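Local coordinates for protein MHC class I antigen (Anolis carolinensis, PDB 7CPO) that probably displays short peptides in the groove of its membrane-distal domains to T cells, in complex with beta2-microglobulin, as class I histocompatibility antigens do, at residues E185-K190 against D266-P271; I215-T220 against T245-K250. All coordinates share one frame; numbering follows the deposited sequence.

Both contacts lie in the immunoglobulin C1-set domain, the membrane-proximal part of a class I heavy chain, and each bridges its two beta sheets. Contact 2 is nested inside contact 1 along the chain, the order being 185-190, 215-220, 245-250 and 266-271. Their centres are about 14 Å apart. Contact 2 joins strand 216-221 of one sheet to strand 243-251 of the other through the core, whereas contact 1 closes the sandwich near one end, where the chain enters strand 188-193 beside the loop between strands 259-264 and 272-274. P187 CG meets I215 CD1 at 4.0 Å, apolar packing that joins the two contacts just beside contact 2's own touching residues.

Contact 1 of 2, residues E185-K190 against D266-P271; sequences EVPEVK and DGLPNP
The backbone nitrogen of G267 is held by one hydrogen bond, to ND1 of H265, two residues earlier in the same loop, which helps hold the loop where G267 meets V186. Across the two segments the meeting is apolar. G267 suits its place because it has no side chain: its CA comes within 4.5 Å of V186 CA, and P187 CD is also 4.5 Å from G267 CA.

L268 supplies the reach that glycine lacks. Its CG stands anti to the carbonyl carbon (chi1 -49°), and CD1 continues anti to CA, so CD2 is the branch turned to the other segment. That methyl lies 3.8 Å from V186 CG1, the two side chains crossing obliquely. It also meets P187 CD at 4.0 Å, here tip to tip. V186 places CG1 anti to its backbone N (chi1 -178°), which brings this methyl to L268, while its CG2 rests 3.9 Å from G267 O in plain van der Waals contact. A branched valine can thus touch both the leucine and the glycine peptide, though V186 itself is exposed. P187 is buried, and its rigid, apolar ring needs no backbone N-H partner just before the strand begins.

Beyond the pair, P187 also packs on V207 and F210 of strand 201-210, and L268 on V263 of strand 259-264. E188, the first residue of strand 188-193, salt-bridges R12 of beta2-microglobulin. Shortly after helix 178-181, the contact joins the entry to that strand, outermost in its sheet within this chain, to the loop between strands 259-264 and 272-274 of the other sheet.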
ATOM      1  N   GLU A 185      14.574 -11.813  -0.046  1.00 30.21           N
ATOM      2  CA  GLU A 185      13.956 -13.105  -0.318  1.00 30.02           C
ATOM      3  C   GLU A 185      13.986 -13.357  -1.822  1.00 25.06           C
ATOM      4  O   GLU A 185      13.647 -12.468  -2.608  1.00 23.24           O
ATOM      5  CB  GLU A 185      12.529 -13.155   0.227  1.00 22.86           C
ATOM      6  CG  GLU A 185      12.458 -12.940   1.732  1.00 24.99           C
ATOM      7  CD  GLU A 185      11.342 -13.733   2.413  1.00 34.92           C
ATOM      8  OE1 GLU A 185      11.155 -14.929   2.075  1.00 36.37           O
ATOM      9  OE2 GLU A 185      10.659 -13.161   3.301  1.00 33.41           O
ATOM     10  N   VAL A 186      14.395 -14.563  -2.209  1.00 33.94           N
ATOM     11  CA  VAL A 186      14.687 -14.871  -3.620  1.00 30.70           C
ATOM     12  C   VAL A 186      13.382 -15.013  -4.400  1.00 23.24           C
ATOM     13  O   VAL A 186      12.475 -15.730  -3.958  1.00 25.54           O
ATOM     14  CB  VAL A 186      15.527 -16.140  -3.724  1.00 34.70           C
ATOM     15  CG1 VAL A 186      15.862 -16.426  -5.180  1.00 29.68           C
ATOM     16  CG2 VAL A 186      16.797 -16.005  -2.897  1.00 33.44           C
ATOM     17  N   PRO A 187      13.229 -14.336  -5.537  1.00 26.14           N
ATOM     18  CA  PRO A 187      12.067 -14.589  -6.396  1.00 27.96           C
ATOM     19  C   PRO A 187      11.977 -16.052  -6.813  1.00 29.85           C
ATOM     20  O   PRO A 187      12.984 -16.746  -6.986  1.00 16.17           O
ATOM     21  CB  PRO A 187      12.317 -13.690  -7.613  1.00 27.68           C
ATOM     22  CG  PRO A 187      13.313 -12.689  -7.158  1.00 25.79           C
ATOM     23  CD  PRO A 187      14.151 -13.353  -6.126  1.00 20.20           C
ATOM     24  N   GLU A 188      10.739 -16.508  -6.963  1.00 33.41           N
ATOM     25  CA  GLU A 188      10.397 -17.859  -7.386  1.00 31.84           C
ATOM     26  C   GLU A 188       9.678 -17.715  -8.719  1.00 26.17           C
ATOM     27  O   GLU A 188       8.535 -17.240  -8.756  1.00 25.86           O
ATOM     28  CB  GLU A 188       9.521 -18.555  -6.333  1.00 28.91           C
ATOM     29  CG  GLU A 188      10.110 -18.531  -4.909  1.00 36.28           C
ATOM     30  CD  GLU A 188       9.082 -18.245  -3.785  1.00 45.45           C
ATOM     31  OE1 GLU A 188       7.869 -18.514  -3.956  1.00 46.78           O
ATOM     32  OE2 GLU A 188       9.502 -17.753  -2.712  1.00 46.82           O
ATOM     33  N   VAL A 189      10.351 -18.114  -9.803  1.00 24.11           N
ATOM     34  CA  VAL A 189       9.918 -17.855 -11.179  1.00 24.85           C
ATOM     35  C   VAL A 189       9.418 -19.146 -11.812  1.00 31.71           C
ATOM     36  O   VAL A 189      10.158 -20.134 -11.895  1.00 33.25           O
ATOM     37  CB  VAL A 189      11.056 -17.278 -12.031  1.00 32.80           C
ATOM     38  CG1 VAL A 189      10.520 -16.832 -13.400  1.00 28.71           C
ATOM     39  CG2 VAL A 189      11.762 -16.150 -11.300  1.00 33.80           C
ATOM     40  N   LYS A 190       8.190 -19.122 -12.307  1.00 33.80           N
ATOM     41  CA  LYS A 190       7.579 -20.288 -12.926  1.00 32.99           C
ATOM     42  C   LYS A 190       6.918 -19.858 -14.229  1.00 29.59           C
ATOM     43  O   LYS A 190       6.144 -18.901 -14.248  1.00 29.64           O
ATOM     44  CB  LYS A 190       6.560 -20.927 -11.967  1.00 31.61           C
ATOM     45  CG  LYS A 190       5.684 -22.001 -12.565  1.00 30.84           C
ATOM     46  CD  LYS A 190       5.897 -23.289 -11.810  1.00 39.93           C
ATOM     47  CE  LYS A 190       4.932 -24.381 -12.229  1.00 36.17           C
ATOM     48  NZ  LYS A 190       3.565 -24.064 -11.791  1.00 40.88           N
ATOM     49  N   ASP A 266      17.540  -8.124  -6.311  1.00 31.40           N
ATOM     50  CA  ASP A 266      18.594  -8.215  -5.294  1.00 35.29           C
ATOM     51  C   ASP A 266      18.822  -9.650  -4.801  1.00 40.26           C
ATOM     52  O   ASP A 266      19.929  -9.988  -4.364  1.00 33.86           O
ATOM     53  CB  ASP A 266      18.260  -7.321  -4.099  1.00 42.54           C
ATOM     54  CG  ASP A 266      18.393  -5.837  -4.402  1.00 42.62           C
ATOM     55  OD1 ASP A 266      18.748  -5.459  -5.546  1.00 44.99           O
ATOM     56  OD2 ASP A 266      18.155  -5.046  -3.465  1.00 39.18           O
ATOM     57  N   GLY A 267      17.794 -10.498  -4.825  1.00 36.38           N
ATOM     58  CA  GLY A 267      17.997 -11.873  -4.404  1.00 34.58           C
ATOM     59  C   GLY A 267      18.759 -12.725  -5.394  1.00 38.20           C
ATOM     60  O   GLY A 267      19.185 -13.829  -5.039  1.00 40.01           O
ATOM     61  N   LEU A 268      18.935 -12.242  -6.623  1.00 49.11           N
ATOM     62  CA  LEU A 268      19.606 -12.990  -7.682  1.00 44.63           C
ATOM     63  C   LEU A 268      20.964 -12.354  -7.929  1.00 42.17           C
ATOM     64  O   LEU A 268      21.043 -11.269  -8.529  1.00 36.15           O
ATOM     65  CB  LEU A 268      18.773 -12.985  -8.970  1.00 33.26           C
ATOM     66  CG  LEU A 268      17.296 -13.344  -8.842  1.00 27.83           C
ATOM     67  CD1 LEU A 268      16.615 -13.141 -10.162  1.00 24.07           C
ATOM     68  CD2 LEU A 268      17.127 -14.762  -8.367  1.00 23.29           C
ATOM     69  N   PRO A 269      22.057 -12.967  -7.480  1.00 43.23           N
ATOM     70  CA  PRO A 269      23.374 -12.430  -7.857  1.00 40.11           C
ATOM     71  C   PRO A 269      23.547 -12.362  -9.371  1.00 56.44           C
ATOM     72  O   PRO A 269      24.095 -11.377  -9.880  1.00 61.27           O
ATOM     73  CB  PRO A 269      24.350 -13.402  -7.177  1.00 37.47           C
ATOM     74  CG  PRO A 269      23.539 -14.674  -6.963  1.00 37.08           C
ATOM     75  CD  PRO A 269      22.151 -14.202  -6.678  1.00 36.50           C
ATOM     76  N   ASN A 270      23.044 -13.385 -10.130  1.00 45.88           N
ATOM     77  CA  ASN A 270      22.931 -13.295 -11.585  1.00 40.87           C
ATOM     78  C   ASN A 270      21.467 -13.244 -11.998  1.00 37.21           C
ATOM     79  O   ASN A 270      20.628 -13.875 -11.356  1.00 38.25           O
ATOM     80  CB  ASN A 270      23.587 -14.493 -12.285  1.00 48.95           C
ATOM     81  CG  ASN A 270      24.786 -15.017 -11.541  1.00 56.64           C
ATOM     82  OD1 ASN A 270      25.838 -14.376 -11.521  1.00 53.57           O
ATOM     83  ND2 ASN A 270      24.639 -16.189 -10.916  1.00 48.65           N
ATOM     84  N   PRO A 271      21.117 -12.525 -13.060  1.00 45.50           N
ATOM     85  CA  PRO A 271      19.732 -12.580 -13.540  1.00 40.26           C
ATOM     86  C   PRO A 271      19.391 -13.994 -13.995  1.00 38.80           C
ATOM     87  O   PRO A 271      20.270 -14.766 -14.376  1.00 41.89           O
ATOM     88  CB  PRO A 271      19.715 -11.582 -14.709  1.00 40.73           C
ATOM     89  CG  PRO A 271      20.943 -10.722 -14.518  1.00 36.02           C
ATOM     90  CD  PRO A 271      21.957 -11.633 -13.877  1.00 37.91           C
TER

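Contact 2 of 2, residues I215-T220 against T245-K250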
ATOM      1  N   ILE A 215      11.865  -4.863  -8.657  1.00 24.42           N
ATOM      2  CA  ILE A 215      12.155  -6.026  -9.484  1.00 34.71           C
ATOM      3  C   ILE A 215      12.036  -5.625 -10.947  1.00 41.03           C
ATOM      4  O   ILE A 215      11.256  -4.736 -11.301  1.00 27.16           O
ATOM      5  CB  ILE A 215      11.220  -7.212  -9.119  1.00 32.70           C
ATOM      6  CG1 ILE A 215      11.751  -8.528  -9.699  1.00 23.17           C
ATOM      7  CG2 ILE A 215       9.768  -6.932  -9.523  1.00 10.74           C
ATOM      8  CD1 ILE A 215      11.265  -9.753  -8.939  1.00 21.67           C
ATOM      9  N   ASP A 216      12.836  -6.275 -11.798  1.00 30.71           N
ATOM     10  CA  ASP A 216      12.810  -6.053 -13.240  1.00 33.71           C
ATOM     11  C   ASP A 216      12.481  -7.382 -13.909  1.00 31.00           C
ATOM     12  O   ASP A 216      13.281  -8.322 -13.869  1.00 33.06           O
ATOM     13  CB  ASP A 216      14.137  -5.482 -13.754  1.00 36.72           C
ATOM     14  CG  ASP A 216      13.961  -4.600 -15.010  1.00 58.04           C
ATOM     15  OD1 ASP A 216      12.824  -4.503 -15.555  1.00 47.62           O
ATOM     16  OD2 ASP A 216      14.973  -4.004 -15.455  1.00 62.63           O
ATOM     17  N   ILE A 217      11.297  -7.456 -14.499  1.00 35.77           N
ATOM     18  CA  ILE A 217      10.813  -8.636 -15.192  1.00 25.91           C
ATOM     19  C   ILE A 217      10.502  -8.240 -16.621  1.00 33.84           C
ATOM     20  O   ILE A 217       9.726  -7.305 -16.856  1.00 31.35           O
ATOM     21  CB  ILE A 217       9.559  -9.213 -14.524  1.00 30.71           C
ATOM     22  CG1 ILE A 217       9.787  -9.366 -13.017  1.00 25.46           C
ATOM     23  CG2 ILE A 217       9.138 -10.522 -15.218  1.00 20.39           C
ATOM     24  CD1 ILE A 217       8.532  -9.724 -12.273  1.00 14.69           C
ATOM     25  N   ASP A 218      11.091  -8.957 -17.569  1.00 33.20           N
ATOM     26  CA  ASP A 218      10.810  -8.733 -18.978  1.00 39.52           C
ATOM     27  C   ASP A 218      10.815 -10.066 -19.710  1.00 33.65           C
ATOM     28  O   ASP A 218      11.646 -10.938 -19.441  1.00 32.71           O
ATOM     29  CB  ASP A 218      11.832  -7.780 -19.630  1.00 32.18           C
ATOM     30  CG  ASP A 218      11.509  -6.306 -19.392  1.00 38.43           C
ATOM     31  OD1 ASP A 218      12.224  -5.641 -18.600  1.00 48.03           O
ATOM     32  OD2 ASP A 218      10.533  -5.809 -20.001  1.00 47.11           O
ATOM     33  N   TRP A 219       9.872 -10.219 -20.626  1.00 36.55           N
ATOM     34  CA  TRP A 219       9.968 -11.273 -21.622  1.00 29.27           C
ATOM     35  C   TRP A 219      10.995 -10.888 -22.691  1.00 33.25           C
ATOM     36  O   TRP A 219      10.997  -9.763 -23.204  1.00 24.54           O
ATOM     37  CB  TRP A 219       8.603 -11.524 -22.248  1.00 27.49           C
ATOM     38  CG  TRP A 219       7.797 -12.472 -21.460  1.00 28.64           C
ATOM     39  CD1 TRP A 219       6.750 -12.178 -20.632  1.00 26.44           C
ATOM     40  CD2 TRP A 219       7.969 -13.888 -21.411  1.00 39.55           C
ATOM     41  NE1 TRP A 219       6.260 -13.327 -20.076  1.00 34.49           N
ATOM     42  CE2 TRP A 219       6.991 -14.393 -20.532  1.00 35.01           C
ATOM     43  CE3 TRP A 219       8.854 -14.782 -22.030  1.00 34.12           C
ATOM     44  CZ2 TRP A 219       6.871 -15.756 -20.253  1.00 30.34           C
ATOM     45  CZ3 TRP A 219       8.738 -16.131 -21.755  1.00 28.65           C
ATOM     46  CH2 TRP A 219       7.751 -16.608 -20.876  1.00 35.33           C
ATOM     47  N   THR A 220      11.881 -11.818 -23.010  1.00 32.56           N
ATOM     48  CA  THR A 220      12.833 -11.606 -24.080  1.00 33.30           C
ATOM     49  C   THR A 220      12.483 -12.473 -25.287  1.00 32.58           C
ATOM     50  O   THR A 220      11.750 -13.459 -25.194  1.00 35.01           O
ATOM     51  CB  THR A 220      14.262 -11.866 -23.598  1.00 30.40           C
ATOM     52  OG1 THR A 220      14.336 -13.144 -22.962  1.00 38.50           O
ATOM     53  CG2 THR A 220      14.660 -10.814 -22.608  1.00 22.14           C
ATOM     54  N   THR A 245       3.808 -11.051  -8.659  1.00 20.21           N
ATOM     55  CA  THR A 245       3.310 -10.464  -9.900  1.00 22.09           C
ATOM     56  C   THR A 245       3.445 -11.483 -11.031  1.00 29.97           C
ATOM     57  O   THR A 245       3.987 -12.580 -10.848  1.00 29.20           O
ATOM     58  CB  THR A 245       4.046  -9.165 -10.238  1.00 17.43           C
ATOM     59  OG1 THR A 245       3.375  -8.508 -11.317  1.00 18.08           O
ATOM     60  CG2 THR A 245       5.455  -9.453 -10.636  1.00 16.42           C
ATOM     61  N   TRP A 246       2.954 -11.105 -12.216  1.00 28.42           N
ATOM     62  CA  TRP A 246       3.090 -11.930 -13.411  1.00 22.88           C
ATOM     63  C   TRP A 246       3.286 -11.058 -14.646  1.00 33.48           C
ATOM     64  O   TRP A 246       2.962  -9.868 -14.663  1.00 25.84           O
ATOM     65  CB  TRP A 246       1.882 -12.850 -13.619  1.00 21.08           C
ATOM     66  CG  TRP A 246       0.594 -12.130 -13.806  1.00 23.22           C
ATOM     67  CD1 TRP A 246      -0.353 -11.879 -12.847  1.00 29.27           C
ATOM     68  CD2 TRP A 246       0.085 -11.581 -15.022  1.00 25.51           C
ATOM     69  NE1 TRP A 246      -1.414 -11.193 -13.393  1.00 25.20           N
ATOM     70  CE2 TRP A 246      -1.169 -10.998 -14.727  1.00 23.73           C
ATOM     71  CE3 TRP A 246       0.566 -11.519 -16.336  1.00 33.40           C
ATOM     72  CZ2 TRP A 246      -1.944 -10.364 -15.696  1.00 23.85           C
ATOM     73  CZ3 TRP A 246      -0.205 -10.879 -17.299  1.00 22.80           C
ATOM     74  CH2 TRP A 246      -1.446 -10.314 -16.972  1.00 24.37           C
ATOM     75  N   ARG A 247       3.817 -11.685 -15.693  1.00 33.11           N
ATOM     76  CA  ARG A 247       4.015 -11.054 -16.987  1.00 26.67           C
ATOM     77  C   ARG A 247       3.793 -12.087 -18.081  1.00 28.98           C
ATOM     78  O   ARG A 247       4.325 -13.199 -18.002  1.00 27.30           O
ATOM     79  CB  ARG A 247       5.415 -10.470 -17.105  1.00 22.53           C
ATOM     80  CG  ARG A 247       5.532  -9.401 -18.154  1.00 17.59           C
ATOM     81  CD  ARG A 247       6.936  -8.856 -18.120  1.00 20.28           C
ATOM     82  NE  ARG A 247       7.134  -7.760 -19.068  1.00 40.94           N
ATOM     83  CZ  ARG A 247       6.817  -6.488 -18.837  1.00 30.99           C
ATOM     84  NH1 ARG A 247       6.279  -6.138 -17.676  1.00 30.35           N
ATOM     85  NH2 ARG A 247       7.062  -5.565 -19.762  1.00 32.42           N
ATOM     86  N   SER A 248       3.035 -11.699 -19.107  1.00 29.23           N
ATOM     87  CA  SER A 248       2.597 -12.593 -20.167  1.00 23.20           C
ATOM     88  C   SER A 248       2.999 -12.056 -21.535  1.00 31.17           C
ATOM     89  O   SER A 248       3.239 -10.860 -21.721  1.00 26.76           O
ATOM     90  CB  SER A 248       1.083 -12.791 -20.137  1.00 24.23           C
ATOM     91  OG  SER A 248       0.435 -11.576 -20.461  1.00 33.69           O
ATOM     92  N   VAL A 249       3.070 -12.977 -22.492  1.00 29.50           N
ATOM     93  CA  VAL A 249       3.317 -12.661 -23.894  1.00 33.04           C
ATOM     94  C   VAL A 249       2.534 -13.658 -24.743  1.00 35.20           C
ATOM     95  O   VAL A 249       2.391 -14.829 -24.379  1.00 33.08           O
ATOM     96  CB  VAL A 249       4.829 -12.679 -24.220  1.00 37.47           C
ATOM     97  CG1 VAL A 249       5.440 -14.034 -23.883  1.00 25.80           C
ATOM     98  CG2 VAL A 249       5.077 -12.305 -25.686  1.00 26.08           C
ATOM     99  N   LYS A 250       1.978 -13.184 -25.852  1.00 33.59           N
ATOM    100  CA  LYS A 250       1.341 -14.077 -26.807  1.00 38.99           C
ATOM    101  C   LYS A 250       2.391 -14.491 -27.829  1.00 41.99           C
ATOM    102  O   LYS A 250       2.979 -13.636 -28.505  1.00 39.07           O
ATOM    103  CB  LYS A 250       0.129 -13.438 -27.484  1.00 32.74           C
ATOM    104  CG  LYS A 250      -0.717 -14.506 -28.190  1.00 50.37           C
ATOM    105  CD  LYS A 250      -1.991 -13.991 -28.855  1.00 48.83           C
ATOM    106  CE  LYS A 250      -3.226 -14.287 -27.974  1.00 58.12           C
ATOM    107  NZ  LYS A 250      -3.510 -15.757 -27.802  1.00 56.55           N
TER
HETATM  108  O   HOH W   1       8.645  -7.671 -21.623  1.00 28.20           O
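W219 and V249 form the tight end of this contact, D218 and R247 the loose one. CG1 of V249, in the crowded position between backbone N and carbonyl carbon (chi1 58°), sits over one face of the indole, 3.6 Å from the centroid of its five-membered ring: a CH-pi contact that uses the broad face of tryptophan against a compact methyl. At the ring edge NE1 donates to R247 O at 2.8 Å, nearly straight at 166°, with the acceptor close to the indole plane but the donor above the carbonyl plane. The bond satisfies the indole N-H of a buried residue and fixes the turn of its ring. Further along, I217 CD1 and T245 CG2 meet tip to tip at 3.5 Å, while T245 OG1 is satisfied by L234 O.

The other side is partly exposed and wetter. R247, anti at chi1 and extended from CG to NE, slides past I217, its CD 3.4 Å from I217 O. Arginine's aliphatic stem suits I217, and its charged end reaches this watered side, where acidic D218 offers the opposite charge. Its NH2 lies 3.5 Å from D218 OD2, but the oxygen is well out of the guanidinium plane, so only charge attracts. One water makes the firmer link: it donates to D218 OD2 at 3.1 Å and accepts from R247 NE and W219 N, each 3.0 Å away.

The two strands run nearly parallel, 15° apart, in different sheets, and W219 also packs on C205 and C261, which form a disulfide. Tryptophan beside the cystine that joins the two sheets is the classic core of the immunoglobulin fold.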